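Local structure of multiple PDZ domain protein (Mus musculus, 4XH7) at residues D74-V79 with M105-R110. The protein is a scaffold of several PDZ domains, the fourth of which is described here, and probably gathers signalling partners by binding their C-terminal tails. Residues are numbered along the deposited sequence; the frame is centred on the assembly and turned at random.
Sequences DELLEV and MVCCRR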
loop_
_atom_site.group_PDB
_atom_site.type_symbol
_atom_site.label_atom_id
_atom_site.label_comp_id
_atom_site.label_asym_id
_atom_site.label_seq_id
_atom_site.Cartn_x
_atom_site.Cartn_y
_atom_site.Cartn_z
ATOM N N ASP A 74 -6.169 6.096 -2.712
ATOM C CA ASP A 74 -4.955 5.416 -3.220
ATOM C C ASP A 74 -5.245 3.953 -3.557
ATOM O O ASP A 74 -5.994 3.275 -2.842
ATOM C CB ASP A 74 -3.822 5.483 -2.194
ATOM C CG ASP A 74 -3.213 6.876 -2.076
ATOM O OD1 ASP A 74 -3.536 7.773 -2.893
ATOM O OD2 ASP A 74 -2.398 7.080 -1.147
ATOM N N GLU A 75 -4.614 3.461 -4.623
ATOM C CA GLU A 75 -4.784 2.074 -5.029
ATOM C C GLU A 75 -3.706 1.211 -4.406
ATOM O O GLU A 75 -2.529 1.544 -4.466
ATOM C CB GLU A 75 -4.741 1.952 -6.550
ATOM C CG GLU A 75 -4.922 0.490 -6.966
ATOM C CD GLU A 75 -5.134 0.275 -8.452
ATOM O OE1 GLU A 75 -5.365 -0.910 -8.815
ATOM O OE2 GLU A 75 -5.033 1.234 -9.276
ATOM N N LEU A 76 -4.090 0.052 -3.859
ATOM C CA LEU A 76 -3.124 -0.874 -3.259
ATOM C C LEU A 76 -2.402 -1.685 -4.331
ATOM O O LEU A 76 -3.057 -2.284 -5.167
ATOM C CB LEU A 76 -3.833 -1.845 -2.328
ATOM C CG LEU A 76 -4.556 -1.178 -1.167
ATOM C CD1 LEU A 76 -5.226 -2.306 -0.368
ATOM C CD2 LEU A 76 -3.607 -0.449 -0.278
ATOM N N LEU A 77 -1.067 -1.715 -4.292
ATOM C CA LEU A 77 -0.298 -2.487 -5.284
ATOM C C LEU A 77 0.455 -3.705 -4.741
ATOM O O LEU A 77 0.432 -4.772 -5.362
ATOM C CB LEU A 77 0.712 -1.590 -6.015
ATOM C CG LEU A 77 0.072 -0.412 -6.749
ATOM C CD1 LEU A 77 1.182 0.478 -7.301
ATOM C CD2 LEU A 77 -0.893 -0.884 -7.847
ATOM N N GLU A 78 1.107 -3.554 -3.593
ATOM C CA GLU A 78 2.010 -4.568 -3.066
ATOM C C GLU A 78 2.147 -4.378 -1.552
ATOM O O GLU A 78 2.135 -3.236 -1.051
ATOM C CB GLU A 78 3.378 -4.459 -3.741
ATOM C CG GLU A 78 4.376 -5.500 -3.283
ATOM C CD GLU A 78 5.768 -5.266 -3.877
ATOM O OE1 GLU A 78 6.707 -5.034 -3.086
ATOM O OE2 GLU A 78 5.908 -5.362 -5.115
ATOM N N VAL A 79 2.253 -5.473 -0.794
ATOM C CA VAL A 79 2.550 -5.297 0.653
ATOM C C VAL A 79 3.611 -6.328 1.003
ATOM O O VAL A 79 3.428 -7.508 0.670
ATOM C CB VAL A 79 1.323 -5.505 1.587
ATOM C CG1 VAL A 79 0.393 -4.303 1.554
ATOM C CG2 VAL A 79 0.536 -6.768 1.237
ATOM N N MET A 105 4.173 -0.887 2.334
ATOM C CA MET A 105 3.020 -0.857 1.439
ATOM C C MET A 105 3.419 -0.086 0.235
ATOM O O MET A 105 4.007 0.990 0.378
ATOM C CB MET A 105 1.823 -0.170 2.106
ATOM C CG MET A 105 1.365 -0.870 3.359
ATOM S SD MET A 105 -0.122 -0.078 4.038
ATOM C CE MET A 105 -1.248 -0.277 2.644
ATOM N N VAL A 106 3.086 -0.580 -0.960
ATOM C CA VAL A 106 3.252 0.223 -2.160
ATOM C C VAL A 106 1.873 0.508 -2.703
ATOM O O VAL A 106 1.085 -0.429 -2.898
ATOM C CB VAL A 106 4.069 -0.501 -3.267
ATOM C CG1 VAL A 106 4.245 0.418 -4.537
ATOM C CG2 VAL A 106 5.417 -1.000 -2.716
ATOM N N CYS A 107 1.589 1.785 -2.951
ATOM C CA CYS A 107 0.295 2.206 -3.519
ATOM C C CYS A 107 0.500 3.158 -4.663
ATOM O O CYS A 107 1.628 3.588 -4.933
ATOM C CB CYS A 107 -0.571 2.927 -2.478
ATOM S SG CYS A 107 -1.002 1.903 -1.031
ATOM N N CYS A 108 -0.582 3.523 -5.350
ATOM C CA CYS A 108 -0.450 4.596 -6.356
ATOM C C CYS A 108 -1.683 5.451 -6.438
ATOM O O CYS A 108 -2.744 5.126 -5.864
ATOM C CB CYS A 108 -0.137 4.019 -7.745
ATOM S SG CYS A 108 -1.442 2.954 -8.398
ATOM N N ARG A 109 -1.532 6.613 -7.061
ATOM C CA ARG A 109 -2.702 7.476 -7.315
ATOM C C ARG A 109 -2.545 8.033 -8.737
ATOM O O ARG A 109 -1.436 8.173 -9.211
ATOM C CB ARG A 109 -2.841 8.598 -6.257
ATOM C CG ARG A 109 -1.613 9.525 -6.119
ATOM C CD ARG A 109 -1.810 10.494 -4.902
ATOM N NE ARG A 109 -1.671 9.783 -3.646
ATOM C CZ ARG A 109 -0.676 9.923 -2.779
ATOM N NH1 ARG A 109 -0.677 9.185 -1.676
ATOM N NH2 ARG A 109 0.295 10.807 -2.995
ATOM N N ARG A 110 -3.648 8.310 -9.415
ATOM C CA ARG A 110 -3.551 8.895 -10.759
ATOM C C ARG A 110 -2.960 10.314 -10.635
ATOM O O ARG A 110 -3.224 11.022 -9.668
ATOM C CB ARG A 110 -4.931 8.911 -11.418
ATOM C CG ARG A 110 -5.420 7.578 -11.912
#
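Arg109 starts with CG wedged between its backbone N and carbonyl carbon (chi1 57°) and bends again at chi3, which swings the guanidinium alongside Asp74, whose CG stands anti to its own carbonyl carbon (chi1 -73°). The resulting salt bridge is side-on and two-pronged: Arg109 NE reaches Asp74 OD1 at 2.8 Å and NH1 reaches OD2 at 2.8 Å, both on the syn side of a carboxylate turned 29° from the guanidinium plane. Phe71 N also donates to OD2 and Lys69 O accepts from NH1, so the pair is tied to the loop that leads into strand 75-79 as well.

From there the strands run antiparallel. Glu75 and Cys108 exchange two backbone hydrogen bonds; then a classic beta bulge sets Leu77 and Glu78 together against Val106, whose O accepts from Leu77 N at 2.9 Å and from Glu78 N at 3.2 Å. Leu77 CB therefore turns toward the partner strand, and CD1 packs 3.8 Å from Cys108 SG. On the face carrying Leu76, Val79, Met105 and Cys107, Leu76 CD2 touches both Cys107 SG (3.6 Å) and Met105 CE (3.8 Å), while Val79 runs beside Met105.

Within the PDZ fold this pairing is central to the sheet: strand 26-34 flanks 102-110 on its far side and Ile55 of strand 52-58 meets Leu76, while the additional N-terminal helix 5-22 lays Leu14 and Trp18 over Val106.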